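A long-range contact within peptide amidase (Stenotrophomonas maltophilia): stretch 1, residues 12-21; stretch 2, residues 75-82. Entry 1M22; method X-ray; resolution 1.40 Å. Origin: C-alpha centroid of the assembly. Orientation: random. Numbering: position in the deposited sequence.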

ATOM      1  N   ASP A  12     -13.061   5.652 -12.700  1.00 11.72           N
ATOM      2  CA  ASP A  12     -11.685   6.134 -12.615  1.00 11.77           C
ATOM      3  C   ASP A  12     -11.569   7.606 -12.245  1.00 10.46           C
ATOM      4  O   ASP A  12     -12.484   8.400 -12.472  1.00  9.92           O
ATOM      5  CB  ASP A  12     -10.952   5.907 -13.942  1.00 13.98           C
ATOM      6  CG  ASP A  12     -10.775   4.441 -14.269  1.00 19.49           C
ATOM      7  OD1 ASP A  12     -10.272   3.698 -13.405  1.00 19.14           O
ATOM      8  OD2 ASP A  12     -11.134   4.033 -15.395  1.00 23.23           O
ATOM      9  N   VAL A  13     -10.419   7.960 -11.685  1.00  8.79           N
ATOM     10  CA  VAL A  13     -10.138   9.328 -11.284  1.00 10.08           C
ATOM     11  C   VAL A  13     -10.310  10.300 -12.449  1.00  9.33           C
ATOM     12  O   VAL A  13     -10.931  11.352 -12.299  1.00  9.58           O
ATOM     13  CB  VAL A  13      -8.696   9.449 -10.731  1.00  9.32           C
ATOM     14  CG1 VAL A  13      -8.336  10.909 -10.507  1.00 11.35           C
ATOM     15  CG2 VAL A  13      -8.581   8.671  -9.424  1.00 10.83           C
ATOM     16  N   ALA A  14      -9.771   9.945 -13.611  1.00  9.11           N
ATOM     17  CA  ALA A  14      -9.865  10.811 -14.782  1.00 10.09           C
ATOM     18  C   ALA A  14     -11.312  11.037 -15.203  1.00 10.61           C
ATOM     19  O   ALA A  14     -11.663  12.112 -15.683  1.00 11.95           O
ATOM     20  CB  ALA A  14      -9.075  10.216 -15.937  1.00 11.24           C
ATOM     21  N   ASP A  15     -12.149  10.020 -15.031  1.00 10.19           N
ATOM     22  CA  ASP A  15     -13.554  10.145 -15.398  1.00 11.70           C
ATOM     23  C   ASP A  15     -14.292  11.019 -14.392  1.00 11.70           C
ATOM     24  O   ASP A  15     -15.113  11.852 -14.773  1.00 12.91           O
ATOM     25  CB  ASP A  15     -14.204   8.764 -15.501  1.00 15.39           C
ATOM     26  CG  ASP A  15     -13.714   7.983 -16.705  1.00 22.72           C
ATOM     27  OD1 ASP A  15     -13.892   8.471 -17.842  1.00 29.42           O
ATOM     28  OD2 ASP A  15     -13.147   6.886 -16.520  1.00 27.96           O
ATOM     29  N   LEU A  16     -14.006  10.837 -13.105  1.00 10.48           N
ATOM     30  CA  LEU A  16     -14.644  11.657 -12.080  1.00 10.23           C
ATOM     31  C   LEU A  16     -14.243  13.110 -12.318  1.00 10.09           C
ATOM     32  O   LEU A  16     -15.066  14.022 -12.202  1.00 10.83           O
ATOM     33  CB  LEU A  16     -14.198  11.214 -10.683  1.00  9.74           C
ATOM     34  CG  LEU A  16     -14.691   9.838 -10.221  1.00 10.55           C
ATOM     35  CD1 LEU A  16     -14.010   9.466  -8.911  1.00 11.60           C
ATOM     36  CD2 LEU A  16     -16.211   9.846 -10.058  1.00 11.98           C
ATOM     37  N   GLN A  17     -12.974  13.320 -12.661  1.00  9.52           N
ATOM     38  CA  GLN A  17     -12.471  14.662 -12.924  1.00 10.34           C
ATOM     39  C   GLN A  17     -13.163  15.257 -14.149  1.00 10.39           C
ATOM     40  O   GLN A  17     -13.529  16.431 -14.152  1.00 10.77           O
ATOM     41  CB  GLN A  17     -10.953  14.629 -13.136  1.00  9.77           C
ATOM     42  CG  GLN A  17     -10.315  16.009 -13.266  1.00  9.58           C
ATOM     43  CD  GLN A  17     -10.639  16.905 -12.090  1.00 10.74           C
ATOM     44  OE1 GLN A  17     -11.295  17.937 -12.241  1.00 12.91           O
ATOM     45  NE2 GLN A  17     -10.188  16.513 -10.908  1.00  9.79           N
ATOM     46  N   ALA A  18     -13.349  14.445 -15.184  1.00 10.79           N
ATOM     47  CA  ALA A  18     -14.015  14.909 -16.396  1.00 11.59           C
ATOM     48  C   ALA A  18     -15.449  15.323 -16.075  1.00 12.26           C
ATOM     49  O   ALA A  18     -15.937  16.336 -16.577  1.00 13.71           O
ATOM     50  CB  ALA A  18     -14.012  13.812 -17.453  1.00 12.84           C
ATOM     51  N   ARG A  19     -16.126  14.540 -15.241  1.00 11.77           N
ATOM     52  CA  ARG A  19     -17.502  14.850 -14.866  1.00 13.17           C
ATOM     53  C   ARG A  19     -17.593  16.170 -14.108  1.00 13.45           C
ATOM     54  O   ARG A  19     -18.483  16.981 -14.368  1.00 15.53           O
ATOM     55  CB  ARG A  19     -18.093  13.731 -14.008  1.00 14.01           C
ATOM     56  CG  ARG A  19     -18.206  12.393 -14.710  1.00 16.90           C
ATOM     57  CD  ARG A  19     -18.865  11.367 -13.802  1.00 21.08           C
ATOM     58  NE  ARG A  19     -18.873  10.028 -14.383  1.00 23.76           N
ATOM     59  CZ  ARG A  19     -19.491   8.985 -13.839  1.00 24.27           C
ATOM     60  NH1 ARG A  19     -20.156   9.124 -12.700  1.00 25.62           N
ATOM     61  NH2 ARG A  19     -19.441   7.800 -14.432  1.00 26.09           N
ATOM     62  N   MET A  20     -16.677  16.389 -13.167  1.00 11.31           N
ATOM     63  CA  MET A  20     -16.682  17.625 -12.398  1.00 12.05           C
ATOM     64  C   MET A  20     -16.329  18.809 -13.291  1.00 12.73           C
ATOM     65  O   MET A  20     -16.902  19.888 -13.161  1.00 15.07           O
ATOM     66  CB  MET A  20     -15.694  17.539 -11.227  1.00 11.71           C
ATOM     67  CG  MET A  20     -16.104  16.546 -10.141  1.00 11.49           C
ATOM     68  SD  MET A  20     -15.094  16.633  -8.635  1.00 13.70           S
ATOM     69  CE  MET A  20     -13.655  15.684  -9.123  1.00 12.91           C
ATOM     70  N   THR A  21     -15.394  18.597 -14.211  1.00 12.11           N
ATOM     71  CA  THR A  21     -14.966  19.649 -15.125  1.00 13.33           C
ATOM     72  C   THR A  21     -16.076  20.021 -16.110  1.00 14.89           C
ATOM     73  O   THR A  21     -16.118  21.146 -16.612  1.00 17.16           O
ATOM     74  CB  THR A  21     -13.696  19.214 -15.890  1.00 13.74           C
ATOM     75  OG1 THR A  21     -12.646  18.962 -14.945  1.00 14.50           O
ATOM     76  CG2 THR A  21     -13.241  20.299 -16.860  1.00 14.82           C
ATOM     77  N   ARG A  75      -6.514  22.949  -9.306  1.00 13.49           N
ATOM     78  CA  ARG A  75      -5.202  22.531  -8.826  1.00 12.73           C
ATOM     79  C   ARG A  75      -4.554  21.398  -9.614  1.00 12.70           C
ATOM     80  O   ARG A  75      -3.361  21.137  -9.457  1.00 16.64           O
ATOM     81  CB  ARG A  75      -5.309  22.131  -7.355  1.00 12.30           C
ATOM     82  CG  ARG A  75      -5.646  23.291  -6.437  1.00 12.11           C
ATOM     83  CD  ARG A  75      -6.223  22.801  -5.122  1.00 11.47           C
ATOM     84  NE  ARG A  75      -6.506  23.902  -4.209  1.00 12.44           N
ATOM     85  CZ  ARG A  75      -5.588  24.513  -3.471  1.00 14.47           C
ATOM     86  NH1 ARG A  75      -4.319  24.127  -3.533  1.00 15.12           N
ATOM     87  NH2 ARG A  75      -5.935  25.514  -2.672  1.00 17.15           N
ATOM     88  N   GLY A  76      -5.333  20.722 -10.450  1.00 11.69           N
ATOM     89  CA  GLY A  76      -4.781  19.629 -11.228  1.00 11.14           C
ATOM     90  C   GLY A  76      -5.715  18.441 -11.350  1.00  9.99           C
ATOM     91  O   GLY A  76      -6.890  18.528 -10.988  1.00 10.87           O
ATOM     92  N   PRO A  77      -5.209  17.302 -11.847  1.00  9.59           N
ATOM     93  CA  PRO A  77      -5.972  16.064 -12.041  1.00 10.16           C
ATOM     94  C   PRO A  77      -6.730  15.529 -10.828  1.00  9.36           C
ATOM     95  O   PRO A  77      -7.733  14.833 -10.984  1.00  9.67           O
ATOM     96  CB  PRO A  77      -4.909  15.075 -12.518  1.00 11.58           C
ATOM     97  CG  PRO A  77      -3.918  15.949 -13.210  1.00 13.95           C
ATOM     98  CD  PRO A  77      -3.812  17.123 -12.278  1.00 10.91           C
ATOM     99  N   LEU A  78      -6.255  15.843  -9.627  1.00  8.54           N
ATOM    100  CA  LEU A  78      -6.905  15.350  -8.416  1.00  7.94           C
ATOM    101  C   LEU A  78      -7.813  16.360  -7.717  1.00  8.78           C
ATOM    102  O   LEU A  78      -8.291  16.103  -6.612  1.00  9.17           O
ATOM    103  CB  LEU A  78      -5.854  14.860  -7.413  1.00  9.98           C
ATOM    104  CG  LEU A  78      -4.912  13.728  -7.838  1.00  9.97           C
ATOM    105  CD1 LEU A  78      -4.034  13.338  -6.659  1.00 11.05           C
ATOM    106  CD2 LEU A  78      -5.708  12.525  -8.314  1.00 12.01           C
ATOM    107  N   HIS A  79      -8.067  17.494  -8.361  1.00  8.49           N
ATOM    108  CA  HIS A  79      -8.906  18.526  -7.761  1.00  8.26           C
ATOM    109  C   HIS A  79     -10.300  18.007  -7.412  1.00  7.89           C
ATOM    110  O   HIS A  79     -11.077  17.639  -8.296  1.00  8.98           O
ATOM    111  CB  HIS A  79      -9.026  19.721  -8.709  1.00  9.38           C
ATOM    112  CG  HIS A  79      -9.599  20.944  -8.064  1.00  9.68           C
ATOM    113  ND1 HIS A  79      -8.829  22.039  -7.736  1.00 10.20           N
ATOM    114  CD2 HIS A  79     -10.859  21.237  -7.664  1.00 10.33           C
ATOM    115  CE1 HIS A  79      -9.590  22.955  -7.164  1.00 11.32           C
ATOM    116  NE2 HIS A  79     -10.826  22.493  -7.108  1.00  9.63           N
ATOM    117  N   GLY A  80     -10.608  17.985  -6.118  1.00  7.24           N
ATOM    118  CA  GLY A  80     -11.911  17.526  -5.663  1.00  7.57           C
ATOM    119  C   GLY A  80     -12.081  16.025  -5.487  1.00  8.07           C
ATOM    120  O   GLY A  80     -13.166  15.571  -5.136  1.00  9.41           O
ATOM    121  N   ILE A  81     -11.021  15.255  -5.718  1.00  7.75           N
ATOM    122  CA  ILE A  81     -11.076  13.795  -5.594  1.00  7.22           C
ATOM    123  C   ILE A  81     -10.923  13.334  -4.141  1.00  6.69           C
ATOM    124  O   ILE A  81      -9.920  13.632  -3.499  1.00  7.72           O
ATOM    125  CB  ILE A  81      -9.962  13.140  -6.446  1.00  8.32           C
ATOM    126  CG1 ILE A  81     -10.172  13.474  -7.925  1.00  9.26           C
ATOM    127  CG2 ILE A  81      -9.939  11.633  -6.218  1.00  9.14           C
ATOM    128  CD1 ILE A  81     -11.434  12.891  -8.530  1.00 12.03           C
ATOM    129  N   PRO A  82     -11.920  12.605  -3.606  1.00  7.00           N
ATOM    130  CA  PRO A  82     -11.859  12.121  -2.219  1.00  7.91           C
ATOM    131  C   PRO A  82     -11.009  10.866  -2.060  1.00  6.70           C
ATOM    132  O   PRO A  82     -11.149   9.911  -2.830  1.00  8.09           O
ATOM    133  CB  PRO A  82     -13.324  11.837  -1.872  1.00  8.95           C
ATOM    134  CG  PRO A  82     -14.108  12.616  -2.898  1.00  9.83           C
ATOM    135  CD  PRO A  82     -13.281  12.452  -4.141  1.00  7.77           C
TER

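The apolar centre of the contact is Ile81, which has the largest area covered by the opposing stretch and points its CA-to-CB bond toward the helix formed by residues 13-21. Three helix residues, Val13, Leu16 and Met20, also direct their CA-to-CB bonds toward the second stretch, and all three meet this isoleucine. Ile81 CD1 lies 3.6 Å from Met20 CE and 3.9 Å from Leu16 CB, while Ile81 CG1 lies 4.1 Å from Val13 CG1. The spacing of Val13, Leu16, Gln17 and Met20 places them along one side of the helix, so a single branched side chain can touch successive turns. Val13 CG1 also packs against Leu78 CD2 at 3.8 Å; although the CA-to-CB bond of Leu78 points away, the end of its side chain comes nearer and reaches the valine.

Around Met20 the packing passes from side chain to backbone. Met20 CE approaches His79 O at 3.3 Å and Gly80 C at 4.0 Å. Gly80 has phi/psi of 84/2, angles that by themselves call for glycine, and an ideal CB here would sit a tight 3.2 Å from Met20 SD.

The polar edge is built on Gln17, whose amide nitrogen serves two backbone carbonyls. Gln17 NE2 donates to His79 O (3.0 Å, 162°) and to Pro77 O (3.0 Å, 144°), the former being the straighter bond. Both acceptors belong to a segment without regular helix or strand, folded by a type I turn from Gly76 to His79 and a type II turn from Leu78 to Ile81. These turns are closed by His79 N to Gly76 O (3.1 Å) and Ile81 N to Leu78 O (3.0 Å), leaving the carbonyls of Pro77 and His79 available to the glutamine. Gln17 OE1 is hydrogen-bonded elsewhere in the structure.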